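Local coordinates for nucleoside-diphosphate sugar epimerase (SulA family) (PDB 3OH8), which is a putative epimerase of nucleoside-diphosphate sugars that probably binds a nicotinamide dinucleotide cofactor in a Rossmann-type domain, at residues A[135-139]-A[347-351]; A[8-13]-A[97-103]; A[153-157]-A[176-182]; A[221-225]-A[277-281]. All coordinates share one frame. Numbering follows the deposited sequence.

Contact 1. Residues A[135-139]-A[347-351]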
loop_
_atom_site.group_PDB
_atom_site.type_symbol
_atom_site.label_atom_id
_atom_site.label_comp_id
_atom_site.label_asym_id
_atom_site.label_seq_id
_atom_site.Cartn_x
_atom_site.Cartn_y
_atom_site.Cartn_z
ATOM N N PHE A 135 12.064 -0.020 1.741
ATOM C CA PHE A 135 11.407 0.797 2.747
ATOM C C PHE A 135 11.703 0.266 4.139
ATOM O O PHE A 135 12.017 1.036 5.049
ATOM C CB PHE A 135 9.878 0.835 2.582
ATOM C CG PHE A 135 9.182 1.413 3.796
ATOM C CD1 PHE A 135 9.181 2.784 4.015
ATOM C CD2 PHE A 135 8.618 0.592 4.751
ATOM C CE1 PHE A 135 8.594 3.327 5.147
ATOM C CE2 PHE A 135 8.027 1.124 5.889
ATOM C CZ PHE A 135 8.012 2.497 6.084
ATOM N N LEU A 136 11.555 -1.043 4.323
ATOM C CA LEU A 136 11.820 -1.624 5.643
ATOM C C LEU A 136 13.265 -1.362 6.067
ATOM O O LEU A 136 13.541 -1.132 7.241
ATOM C CB LEU A 136 11.518 -3.124 5.656
ATOM C CG LEU A 136 10.036 -3.492 5.464
ATOM C CD1 LEU A 136 9.924 -4.976 5.165
ATOM C CD2 LEU A 136 9.202 -3.118 6.687
ATOM N N SER A 137 14.180 -1.404 5.101
ATOM C CA SER A 137 15.605 -1.208 5.371
ATOM C C SER A 137 15.893 0.233 5.826
ATOM O O SER A 137 16.536 0.449 6.859
ATOM C CB SER A 137 16.415 -1.533 4.115
ATOM O OG SER A 137 17.800 -1.306 4.322
ATOM N N ARG A 138 15.406 1.214 5.062
ATOM C CA ARG A 138 15.517 2.622 5.458
ATOM C C ARG A 138 14.921 2.835 6.840
ATOM O O ARG A 138 15.476 3.553 7.678
ATOM C CB ARG A 138 14.760 3.532 4.481
ATOM C CG ARG A 138 15.319 3.550 3.077
ATOM C CD ARG A 138 14.699 4.676 2.248
ATOM N NE ARG A 138 13.245 4.570 2.036
ATOM C CZ ARG A 138 12.692 3.914 1.024
ATOM N NH1 ARG A 138 13.453 3.247 0.156
ATOM N NH2 ARG A 138 11.376 3.895 0.885
ATOM N N THR A 139 13.770 2.223 7.077
ATOM C CA THR A 139 13.049 2.453 8.329
ATOM C C THR A 139 13.778 1.827 9.519
ATOM O O THR A 139 13.681 2.321 10.641
ATOM C CB THR A 139 11.619 1.905 8.232
ATOM O OG1 THR A 139 10.942 2.570 7.153
ATOM C CG2 THR A 139 10.866 2.122 9.540
ATOM N N ASP A 347 3.650 4.037 3.722
ATOM C CA ASP A 347 5.023 4.269 4.196
ATOM C C ASP A 347 5.040 5.346 5.276
ATOM O O ASP A 347 5.732 5.223 6.293
ATOM C CB ASP A 347 5.951 4.689 3.057
ATOM C CG ASP A 347 6.437 3.506 2.222
ATOM O OD1 ASP A 347 6.025 2.351 2.485
ATOM O OD2 ASP A 347 7.236 3.741 1.294
ATOM N N ILE A 348 4.283 6.419 5.041
ATOM C CA ILE A 348 4.263 7.543 5.977
ATOM C C ILE A 348 3.608 7.137 7.292
ATOM O O ILE A 348 4.110 7.464 8.366
ATOM C CB ILE A 348 3.598 8.782 5.338
ATOM C CG1 ILE A 348 4.537 9.350 4.263
ATOM C CG2 ILE A 348 3.318 9.843 6.380
ATOM C CD1 ILE A 348 3.861 10.305 3.271
ATOM N N TYR A 349 2.505 6.402 7.220
ATOM C CA TYR A 349 1.896 5.888 8.448
ATOM C C TYR A 349 2.864 4.987 9.205
ATOM O O TYR A 349 3.046 5.113 10.421
ATOM C CB TYR A 349 0.604 5.120 8.136
ATOM C CG TYR A 349 -0.619 6.028 8.111
ATOM C CD1 TYR A 349 -1.220 6.445 9.294
ATOM C CD2 TYR A 349 -1.180 6.446 6.903
ATOM C CE1 TYR A 349 -2.351 7.280 9.276
ATOM C CE2 TYR A 349 -2.298 7.274 6.877
ATOM C CZ TYR A 349 -2.871 7.694 8.065
ATOM O OH TYR A 349 -3.984 8.515 8.034
ATOM N N TYR A 350 3.466 4.063 8.466
ATOM C CA TYR A 350 4.377 3.076 9.036
ATOM C C TYR A 350 5.529 3.806 9.710
ATOM O O TYR A 350 5.831 3.557 10.879
ATOM C CB TYR A 350 4.851 2.148 7.913
ATOM C CG TYR A 350 5.560 0.879 8.332
ATOM C CD1 TYR A 350 6.628 0.910 9.211
ATOM C CD2 TYR A 350 5.182 -0.353 7.797
ATOM C CE1 TYR A 350 7.297 -0.271 9.572
ATOM C CE2 TYR A 350 5.835 -1.527 8.146
ATOM C CZ TYR A 350 6.894 -1.477 9.034
ATOM O OH TYR A 350 7.540 -2.647 9.377
ATOM N N ARG A 351 6.142 4.745 8.993
ATOM C CA ARG A 351 7.187 5.559 9.589
ATOM C C ARG A 351 6.713 6.283 10.849
ATOM O O ARG A 351 7.424 6.308 11.860
ATOM C CB ARG A 351 7.744 6.582 8.587
ATOM C CG ARG A 351 8.903 7.360 9.175
ATOM C CD ARG A 351 9.525 8.386 8.235
ATOM N NE ARG A 351 10.607 9.054 8.950
ATOM C CZ ARG A 351 11.668 9.614 8.386
ATOM N NH1 ARG A 351 11.806 9.628 7.067
ATOM N NH2 ARG A 351 12.606 10.148 9.163
HETATM O O HOH W 1 9.112 5.563 1.883
#

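Contact 2. Residues A[8-13]-A[97-103]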
loop_
_atom_site.group_PDB
_atom_site.type_symbol
_atom_site.label_atom_id
_atom_site.label_comp_id
_atom_site.label_asym_id
_atom_site.label_seq_id
_atom_site.Cartn_x
_atom_site.Cartn_y
_atom_site.Cartn_z
ATOM N N PHE A 8 16.342 -9.397 -9.644
ATOM C CA PHE A 8 17.284 -9.369 -8.535
ATOM C C PHE A 8 16.800 -8.483 -7.390
ATOM O O PHE A 8 16.340 -7.367 -7.609
ATOM C CB PHE A 8 18.631 -8.837 -9.028
ATOM C CG PHE A 8 19.655 -8.690 -7.946
ATOM C CD1 PHE A 8 20.266 -9.814 -7.398
ATOM C CD2 PHE A 8 20.027 -7.429 -7.491
ATOM C CE1 PHE A 8 21.217 -9.687 -6.393
ATOM C CE2 PHE A 8 20.981 -7.290 -6.488
ATOM C CZ PHE A 8 21.574 -8.417 -5.936
ATOM N N ILE A 9 16.935 -8.979 -6.167
ATOM C CA ILE A 9 16.546 -8.234 -4.973
ATOM C C ILE A 9 17.799 -8.045 -4.132
ATOM O O ILE A 9 18.430 -9.032 -3.745
ATOM C CB ILE A 9 15.525 -9.029 -4.137
ATOM C CG1 ILE A 9 14.264 -9.341 -4.962
ATOM C CG2 ILE A 9 15.157 -8.265 -2.863
ATOM C CD1 ILE A 9 13.453 -8.124 -5.325
ATOM N N PRO A 10 18.173 -6.783 -3.848
ATOM C CA PRO A 10 19.445 -6.535 -3.162
ATOM C C PRO A 10 19.338 -6.774 -1.661
ATOM O O PRO A 10 19.727 -5.914 -0.880
ATOM C CB PRO A 10 19.709 -5.054 -3.446
ATOM C CG PRO A 10 18.319 -4.445 -3.508
ATOM C CD PRO A 10 17.429 -5.530 -4.112
ATOM N N PHE A 11 18.821 -7.935 -1.273
ATOM C CA PHE A 11 18.730 -8.321 0.131
ATOM C C PHE A 11 18.997 -9.826 0.230
ATOM O O PHE A 11 18.738 -10.550 -0.722
ATOM C CB PHE A 11 17.354 -7.958 0.702
ATOM C CG PHE A 11 17.134 -6.476 0.814
ATOM C CD1 PHE A 11 17.682 -5.768 1.869
ATOM C CD2 PHE A 11 16.436 -5.785 -0.168
ATOM C CE1 PHE A 11 17.517 -4.406 1.957
ATOM C CE2 PHE A 11 16.260 -4.416 -0.083
ATOM C CZ PHE A 11 16.804 -3.724 0.978
ATOM N N PRO A 12 19.516 -10.286 1.380
ATOM C CA PRO A 12 19.880 -11.696 1.596
ATOM C C PRO A 12 18.696 -12.629 1.370
ATOM O O PRO A 12 17.576 -12.284 1.745
ATOM C CB PRO A 12 20.292 -11.728 3.070
ATOM C CG PRO A 12 20.735 -10.323 3.363
ATOM C CD PRO A 12 19.819 -9.445 2.552
ATOM N N ARG A 13 18.937 -13.797 0.781
ATOM C CA ARG A 13 17.853 -14.725 0.469
ATOM C C ARG A 13 17.083 -15.135 1.726
ATOM O O ARG A 13 15.873 -15.358 1.692
ATOM C CB ARG A 13 18.389 -15.964 -0.267
ATOM C CG ARG A 13 17.313 -17.011 -0.575
ATOM C CD ARG A 13 17.821 -18.075 -1.554
ATOM N NE ARG A 13 19.076 -18.690 -1.113
ATOM C CZ ARG A 13 19.168 -19.876 -0.511
ATOM N NH1 ARG A 13 18.080 -20.600 -0.283
ATOM N NH2 ARG A 13 20.356 -20.350 -0.148
ATOM N N VAL A 97 17.308 -17.965 -5.454
ATOM C CA VAL A 97 18.711 -18.367 -5.296
ATOM C C VAL A 97 19.587 -17.238 -4.777
ATOM O O VAL A 97 19.220 -16.072 -4.868
ATOM C CB VAL A 97 19.328 -18.949 -6.590
ATOM C CG1 VAL A 97 18.645 -20.267 -6.953
ATOM C CG2 VAL A 97 19.252 -17.954 -7.729
ATOM N N ASP A 98 20.741 -17.594 -4.212
ATOM C CA ASP A 98 21.726 -16.598 -3.809
ATOM C C ASP A 98 22.342 -15.987 -5.047
ATOM O O ASP A 98 22.580 -16.675 -6.044
ATOM C CB ASP A 98 22.803 -17.219 -2.927
ATOM C CG ASP A 98 22.254 -17.704 -1.613
ATOM O OD1 ASP A 98 21.419 -16.981 -1.012
ATOM O OD2 ASP A 98 22.639 -18.813 -1.184
ATOM N N GLN A 99 22.560 -14.678 -4.993
ATOM C CA GLN A 99 23.122 -13.952 -6.109
ATOM C C GLN A 99 23.930 -12.777 -5.586
ATOM O O GLN A 99 23.364 -11.746 -5.206
ATOM C CB GLN A 99 22.017 -13.449 -7.034
ATOM C CG GLN A 99 22.555 -12.788 -8.283
ATOM C CD GLN A 99 23.350 -13.769 -9.147
ATOM O OE1 GLN A 99 22.892 -14.870 -9.418
ATOM N NE2 GLN A 99 24.539 -13.364 -9.579
ATOM N N ASP A 100 25.251 -12.946 -5.543
ATOM C CA ASP A 100 26.148 -11.878 -5.102
ATOM C C ASP A 100 25.748 -11.253 -3.758
ATOM O O ASP A 100 25.784 -10.041 -3.598
ATOM C CB ASP A 100 26.243 -10.807 -6.192
ATOM C CG ASP A 100 26.788 -11.369 -7.507
ATOM O OD1 ASP A 100 27.703 -12.220 -7.450
ATOM O OD2 ASP A 100 26.296 -10.981 -8.590
ATOM N N GLY A 101 25.369 -12.089 -2.795
ATOM C CA GLY A 101 24.973 -11.603 -1.483
ATOM C C GLY A 101 23.518 -11.160 -1.410
ATOM O O GLY A 101 22.976 -10.975 -0.319
ATOM N N GLY A 102 22.894 -10.993 -2.577
ATOM C CA GLY A 102 21.471 -10.661 -2.683
ATOM C C GLY A 102 20.674 -11.879 -3.123
ATOM O O GLY A 102 21.110 -13.018 -2.930
ATOM N N THR A 103 19.513 -11.654 -3.728
ATOM C CA THR A 103 18.608 -12.744 -4.071
ATOM C C THR A 103 18.174 -12.627 -5.526
ATOM O O THR A 103 17.887 -11.536 -6.006
ATOM C CB THR A 103 17.359 -12.764 -3.146
ATOM O OG1 THR A 103 17.781 -12.842 -1.782
ATOM C CG2 THR A 103 16.448 -13.979 -3.462
HETATM O O HOH W 2 21.516 -14.370 -0.581
#

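Contact 3. Residues A[153-157]-A[176-182]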
loop_
_atom_site.group_PDB
_atom_site.type_symbol
_atom_site.label_atom_id
_atom_site.label_comp_id
_atom_site.label_asym_id
_atom_site.label_seq_id
_atom_site.Cartn_x
_atom_site.Cartn_y
_atom_site.Cartn_z
ATOM N N THR A 153 -7.846 1.369 13.698
ATOM C CA THR A 153 -9.214 1.496 13.217
ATOM C C THR A 153 -9.155 1.746 11.720
ATOM O O THR A 153 -8.159 2.245 11.208
ATOM C CB THR A 153 -9.984 2.700 13.858
ATOM O OG1 THR A 153 -9.437 3.931 13.381
ATOM C CG2 THR A 153 -9.900 2.671 15.398
ATOM N N GLY A 154 -10.230 1.419 11.017
ATOM C CA GLY A 154 -10.252 1.569 9.576
ATOM C C GLY A 154 -9.354 0.548 8.899
ATOM O O GLY A 154 -8.921 0.754 7.769
ATOM N N SER A 155 -9.079 -0.560 9.582
ATOM C CA SER A 155 -8.115 -1.542 9.065
ATOM C C SER A 155 -8.648 -2.292 7.842
ATOM O O SER A 155 -7.907 -2.999 7.162
ATOM C CB SER A 155 -7.733 -2.541 10.161
ATOM O OG SER A 155 -8.833 -3.387 10.485
ATOM N N ARG A 156 -9.938 -2.158 7.565
ATOM C CA ARG A 156 -10.520 -2.846 6.411
ATOM C C ARG A 156 -10.679 -1.952 5.187
ATOM O O ARG A 156 -10.982 -2.437 4.093
ATOM C CB ARG A 156 -11.866 -3.445 6.786
ATOM C CG ARG A 156 -11.739 -4.565 7.799
ATOM C CD ARG A 156 -13.101 -5.017 8.305
ATOM N NE ARG A 156 -12.960 -6.196 9.150
ATOM C CZ ARG A 156 -13.953 -6.742 9.840
ATOM N NH1 ARG A 156 -15.166 -6.205 9.782
ATOM N NH2 ARG A 156 -13.727 -7.821 10.587
ATOM N N GLY A 157 -10.497 -0.649 5.374
ATOM C CA GLY A 157 -10.606 0.309 4.277
ATOM C C GLY A 157 -9.394 0.234 3.363
ATOM O O GLY A 157 -8.470 -0.532 3.629
ATOM N N GLN A 176 -6.726 -5.281 15.073
ATOM C CA GLN A 176 -7.714 -4.588 14.270
ATOM C C GLN A 176 -8.934 -4.249 15.120
ATOM O O GLN A 176 -9.548 -5.139 15.734
ATOM C CB GLN A 176 -8.100 -5.429 13.054
ATOM C CG GLN A 176 -6.954 -5.627 12.065
ATOM C CD GLN A 176 -7.302 -6.577 10.934
ATOM O OE1 GLN A 176 -6.689 -7.637 10.795
ATOM N NE2 GLN A 176 -8.284 -6.204 10.120
ATOM N N LEU A 177 -9.250 -2.957 15.188
ATOM C CA LEU A 177 -10.445 -2.496 15.898
ATOM C C LEU A 177 -11.551 -2.336 14.878
ATOM O O LEU A 177 -11.519 -1.414 14.073
ATOM C CB LEU A 177 -10.182 -1.159 16.608
ATOM C CG LEU A 177 -8.870 -1.147 17.413
ATOM C CD1 LEU A 177 -8.571 0.216 18.060
ATOM C CD2 LEU A 177 -8.855 -2.265 18.456
ATOM N N VAL A 178 -12.526 -3.242 14.897
ATOM C CA VAL A 178 -13.503 -3.288 13.810
ATOM C C VAL A 178 -14.920 -2.950 14.244
ATOM O O VAL A 178 -15.303 -3.144 15.402
ATOM C CB VAL A 178 -13.481 -4.661 13.083
ATOM C CG1 VAL A 178 -12.087 -4.927 12.517
ATOM C CG2 VAL A 178 -13.885 -5.770 14.044
ATOM N N ARG A 179 -15.705 -2.443 13.307
ATOM C CA ARG A 179 -17.035 -1.970 13.662
ATOM C C ARG A 179 -18.105 -3.048 13.561
ATOM O O ARG A 179 -19.227 -2.858 14.018
ATOM C CB ARG A 179 -17.391 -0.734 12.848
ATOM C CG ARG A 179 -16.467 0.435 13.156
ATOM C CD ARG A 179 -16.862 1.672 12.408
ATOM N NE ARG A 179 -17.159 1.379 11.013
ATOM C CZ ARG A 179 -18.194 1.891 10.355
ATOM N NH1 ARG A 179 -19.024 2.723 10.975
ATOM N NH2 ARG A 179 -18.403 1.569 9.084
ATOM N N LYS A 180 -17.760 -4.189 12.980
ATOM C CA LYS A 180 -18.711 -5.298 12.897
ATOM C C LYS A 180 -17.985 -6.577 12.529
ATOM O O LYS A 180 -16.832 -6.544 12.097
ATOM C CB LYS A 180 -19.806 -5.005 11.865
ATOM C CG LYS A 180 -19.295 -4.908 10.431
ATOM C CD LYS A 180 -20.410 -4.562 9.457
ATOM C CE LYS A 180 -19.891 -4.471 8.028
ATOM N NZ LYS A 180 -21.002 -4.429 7.027
ATOM N N GLU A 181 -18.652 -7.708 12.732
ATOM C CA GLU A 181 -18.116 -8.991 12.305
ATOM C C GLU A 181 -16.652 -9.158 12.687
ATOM O O GLU A 181 -15.817 -9.431 11.829
ATOM C CB GLU A 181 -18.289 -9.131 10.789
ATOM C CG GLU A 181 -19.737 -8.881 10.357
ATOM C CD GLU A 181 -19.932 -8.916 8.857
ATOM O OE1 GLU A 181 -20.878 -9.591 8.402
ATOM O OE2 GLU A 181 -19.139 -8.275 8.136
ATOM N N PRO A 182 -16.329 -8.988 13.978
ATOM C CA PRO A 182 -14.931 -9.178 14.394
ATOM C C PRO A 182 -14.486 -10.636 14.291
ATOM O O PRO A 182 -15.220 -11.541 14.688
ATOM C CB PRO A 182 -14.948 -8.756 15.867
ATOM C CG PRO A 182 -16.382 -8.944 16.298
ATOM C CD PRO A 182 -17.179 -8.540 15.097
HETATM O O HOH W 3 -12.782 0.677 11.935
HETATM O O HOH W 4 -10.569 -1.753 11.671
#

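Contact 4. Residues A[221-225]-A[277-281]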
loop_
_atom_site.group_PDB
_atom_site.type_symbol
_atom_site.label_atom_id
_atom_site.label_comp_id
_atom_site.label_asym_id
_atom_site.label_seq_id
_atom_site.Cartn_x
_atom_site.Cartn_y
_atom_site.Cartn_z
ATOM N N HIS A 221 -23.858 19.066 6.959
ATOM C CA HIS A 221 -23.307 17.775 7.380
ATOM C C HIS A 221 -22.701 17.798 8.783
ATOM O O HIS A 221 -22.155 16.790 9.239
ATOM C CB HIS A 221 -22.217 17.326 6.400
ATOM C CG HIS A 221 -22.741 16.723 5.137
ATOM N ND1 HIS A 221 -23.253 17.480 4.104
ATOM C CD2 HIS A 221 -22.814 15.434 4.730
ATOM C CE1 HIS A 221 -23.629 16.683 3.121
ATOM N NE2 HIS A 221 -23.373 15.436 3.476
ATOM N N LYS A 222 -22.784 18.942 9.456
ATOM C CA LYS A 222 -22.030 19.152 10.694
ATOM C C LYS A 222 -22.210 18.053 11.746
ATOM O O LYS A 222 -21.238 17.445 12.191
ATOM C CB LYS A 222 -22.328 20.525 11.311
ATOM C CG LYS A 222 -21.111 21.136 12.002
ATOM C CD LYS A 222 -21.487 21.975 13.216
ATOM C CE LYS A 222 -20.247 22.564 13.889
ATOM N NZ LYS A 222 -19.521 23.528 13.006
ATOM N N GLU A 223 -23.450 17.808 12.151
ATOM C CA GLU A 223 -23.710 16.822 13.193
ATOM C C GLU A 223 -23.236 15.425 12.774
ATOM O O GLU A 223 -22.536 14.744 13.526
ATOM C CB GLU A 223 -25.196 16.828 13.591
ATOM C CG GLU A 223 -25.538 15.979 14.811
ATOM C CD GLU A 223 -24.642 16.249 16.017
ATOM O OE1 GLU A 223 -24.005 17.326 16.089
ATOM O OE2 GLU A 223 -24.573 15.369 16.901
ATOM N N ALA A 224 -23.602 15.006 11.569
ATOM C CA ALA A 224 -23.162 13.713 11.050
ATOM C C ALA A 224 -21.650 13.529 11.156
ATOM O O ALA A 224 -21.176 12.439 11.461
ATOM C CB ALA A 224 -23.604 13.539 9.599
ATOM N N ILE A 225 -20.896 14.592 10.887
ATOM C CA ILE A 225 -19.438 14.509 10.911
ATOM C C ILE A 225 -18.909 14.532 12.339
ATOM O O ILE A 225 -17.903 13.899 12.662
ATOM C CB ILE A 225 -18.802 15.661 10.106
ATOM C CG1 ILE A 225 -18.978 15.409 8.606
ATOM C CG2 ILE A 225 -17.324 15.813 10.457
ATOM C CD1 ILE A 225 -18.840 16.655 7.752
ATOM N N PHE A 277 -15.779 25.392 5.519
ATOM C CA PHE A 277 -16.294 24.401 6.452
ATOM C C PHE A 277 -15.389 23.174 6.501
ATOM O O PHE A 277 -15.203 22.570 7.554
ATOM C CB PHE A 277 -17.718 23.982 6.092
ATOM C CG PHE A 277 -18.345 23.058 7.099
ATOM C CD1 PHE A 277 -18.668 23.519 8.371
ATOM C CD2 PHE A 277 -18.605 21.735 6.784
ATOM C CE1 PHE A 277 -19.247 22.680 9.311
ATOM C CE2 PHE A 277 -19.186 20.886 7.718
ATOM C CZ PHE A 277 -19.506 21.364 8.987
ATOM N N LEU A 278 -14.834 22.809 5.351
ATOM C CA LEU A 278 -13.906 21.692 5.287
ATOM C C LEU A 278 -12.760 21.913 6.268
ATOM O O LEU A 278 -12.410 21.022 7.058
ATOM C CB LEU A 278 -13.370 21.534 3.864
ATOM C CG LEU A 278 -12.198 20.571 3.675
ATOM C CD1 LEU A 278 -12.605 19.168 4.079
ATOM C CD2 LEU A 278 -11.702 20.604 2.229
ATOM N N ALA A 279 -12.163 23.100 6.211
ATOM C CA ALA A 279 -11.071 23.448 7.121
ATOM C C ALA A 279 -11.508 23.346 8.582
ATOM O O ALA A 279 -10.741 22.900 9.442
ATOM C CB ALA A 279 -10.544 24.852 6.826
ATOM N N GLU A 280 -12.738 23.769 8.863
ATOM C CA GLU A 280 -13.223 23.762 10.232
ATOM C C GLU A 280 -13.345 22.332 10.727
ATOM O O GLU A 280 -12.919 22.016 11.831
ATOM C CB GLU A 280 -14.573 24.470 10.346
ATOM C CG GLU A 280 -15.205 24.350 11.726
ATOM C CD GLU A 280 -16.421 25.249 11.888
ATOM O OE1 GLU A 280 -16.821 25.902 10.901
ATOM O OE2 GLU A 280 -16.976 25.299 13.004
ATOM N N VAL A 281 -13.934 21.480 9.900
ATOM C CA VAL A 281 -14.071 20.064 10.227
ATOM C C VAL A 281 -12.717 19.463 10.564
ATOM O O VAL A 281 -12.562 18.804 11.591
ATOM C CB VAL A 281 -14.701 19.265 9.070
ATOM C CG1 VAL A 281 -14.510 17.772 9.294
ATOM C CG2 VAL A 281 -16.184 19.621 8.933
#

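Contact 1. Residues A[135-139]-A[347-351]
F135, in the last turns of helix 119-139, has the largest share of the surface buried in this contact. A face of its ring lies against the carboxylate of D347, with F135 CD1 3.4 Å from D347 CG, while its edge is directed at the face of Y350. This T-shaped pair has centroids 5.0 Å apart and planes at 80°, its closest atoms being F135 CE2 and Y350 CG at 3.5 Å. On the next residue, L136 CD2 reaches along the tyrosine ring, 3.7 Å from Y350 CZ and 3.2 Å from Y350 OH. R138 also points across the interface, but R138 NH2 stays 4.2 Å from D347 OD2, beyond a direct salt bridge. Water 1 fills the gap, accepting from R138 NH2 at 3.0 Å and donating to D347 OD2 at 2.7 Å; the same carboxylate forms a salt bridge with R428 and a hydrogen bond with Q166. T139 turns its hydroxyl back into its own helix, where OG1 donates to F135 O at 2.8 Å, and leaves CG2 4.3 Å from Y350 CE1. The segment axes come no closer than 11.3 Å, so large side chains fill the space between them. With N-to-C directions only 30° apart, this is near-parallel helix packing, here joining the long helix that follows the N-terminal antiparallel sheet to helix 342-354 of the Rossmann-type epimerase domain.

Contact 2. Residues A[8-13]-A[97-103]
A bidentate salt bridge anchors the start of helix 13-21 to the strand 91-99: R13 NE donates to D98 OD1 and R13 NH2 to D98 OD2, each at 2.9 Å, and R13 NH1 is held by the carbonyl of G72. Water 2 supports the same corner, accepting from R13 N (3.0 Å) and donating to D98 OD1 (2.6 Å) and G102 O (2.7 Å). Next to it, I9 and T103 form an antiparallel hydrogen-bonded pair, with I9 N to T103 O at 2.7 Å and T103 N to I9 O at 2.8 Å. The chain then leaves the ladder through an inverse gamma turn centred on P10, yet T103 OG1 still catches F11 O at 2.7 Å. P12 takes the N-cap position. F8 turns the edge of its ring to Q99 O in the type I' turn Q99-G102, with F8 CE1 3.2 Å from that oxygen and 3.8 Å from G102 CA; a CB on G102 would collide with this ring. R506 of the C-terminal helix adds a cation-pi contact to F8. The hairpin 91-110 is thus joined to edge strand 3-9 just where that strand gives way to a helix. First strand beside last, with a long helix following, is consistent with the helix-grip fold of START and Bet v 1-like domains.

Contact 3. Residues A[153-157]-A[176-182]
R156 contributes the largest buried area, extending from the loop after strand 149-153 past V178, at the end of strand 173-178, to the loop that follows. Its guanidinium donates through NH1 to K180 O and through NH2 to E181 O, both at 2.9 Å, while V178 CG1 lies over one face of the group, 3.7 Å from R156 NE. L177 and S155 come next in burial. L177 CD1 packs on T153 CG2 at 3.9 Å, and L177 O is served by two waters: water 3 accepts from G154 N (2.8 Å) and donates to L177 O (3.2 Å), whereas water 4 accepts from S155 N (2.8 Å), donates to L177 O (2.6 Å) and lies 2.7 Å from S155 OG. G154 to G157 form a type I turn leading into helix 158-169; sequence and position match the TGXXGXXG dinucleotide-binding loop of extended short-chain dehydrogenases. Water therefore replaces direct backbone pairing where the parallel strands diverge, and the arginine ties the turn to main-chain carbonyls, which implies a link independent of the side chains of K180 and E181.

Contact 4. Residues A[221-225]-A[277-281]
F277 directs the edge of its ring at the aliphatic part of K222, with F277 CZ 3.4 Å from K222 CG. The lysine runs on past the phenylalanine to E280, one turn further along helix 277-287, where K222 NZ and E280 OE2 form a salt bridge at 3.1 Å. The helices involved, 222-242 and 277-287, belong to the successive connections between the parallel strands 204-207, 248-254 and 298-308 of the Rossmann-type sheet, and the contact joins their N-terminal turns at the protein surface. Away from the charged pair the chemistry becomes apolar. I225, a turn after K222, points toward the neighbouring helix and places CG2 3.6 Å from V281 CG1; its CD1 approaches F277 CE2 at 4.2 Å. F277 and V281 are four residues apart, about one helical turn, so both side chains face helix 222-242, and V281 N donates to F277 O at 2.9 Å. Just before this turn, D276 accepts a hydrogen bond from A279 N through its side chain.

Contact 1 is the most buried of the four, contacts 2 and 3 are partly buried, and contact 4 lies at the surface. Contacts 1 and 2 touch, S137 CB packing 3.8 Å from F11 CE1, and they follow one another along the N-terminal domain: contact 2 pairs its edge strand 3-9 with strand 102-110, while contact 1 joins its last long helix to the Rossmann-type domain. Contacts 3 and 4 belong entirely to that second domain, their centres about 23 Å apart, and both are nested within the loop closed by contact 1. Aromatic packing dominates contact 1, strand pairing and a salt bridge contact 2, water and carbonyls contact 3, and apolar side chains beside one ion pair contact 4.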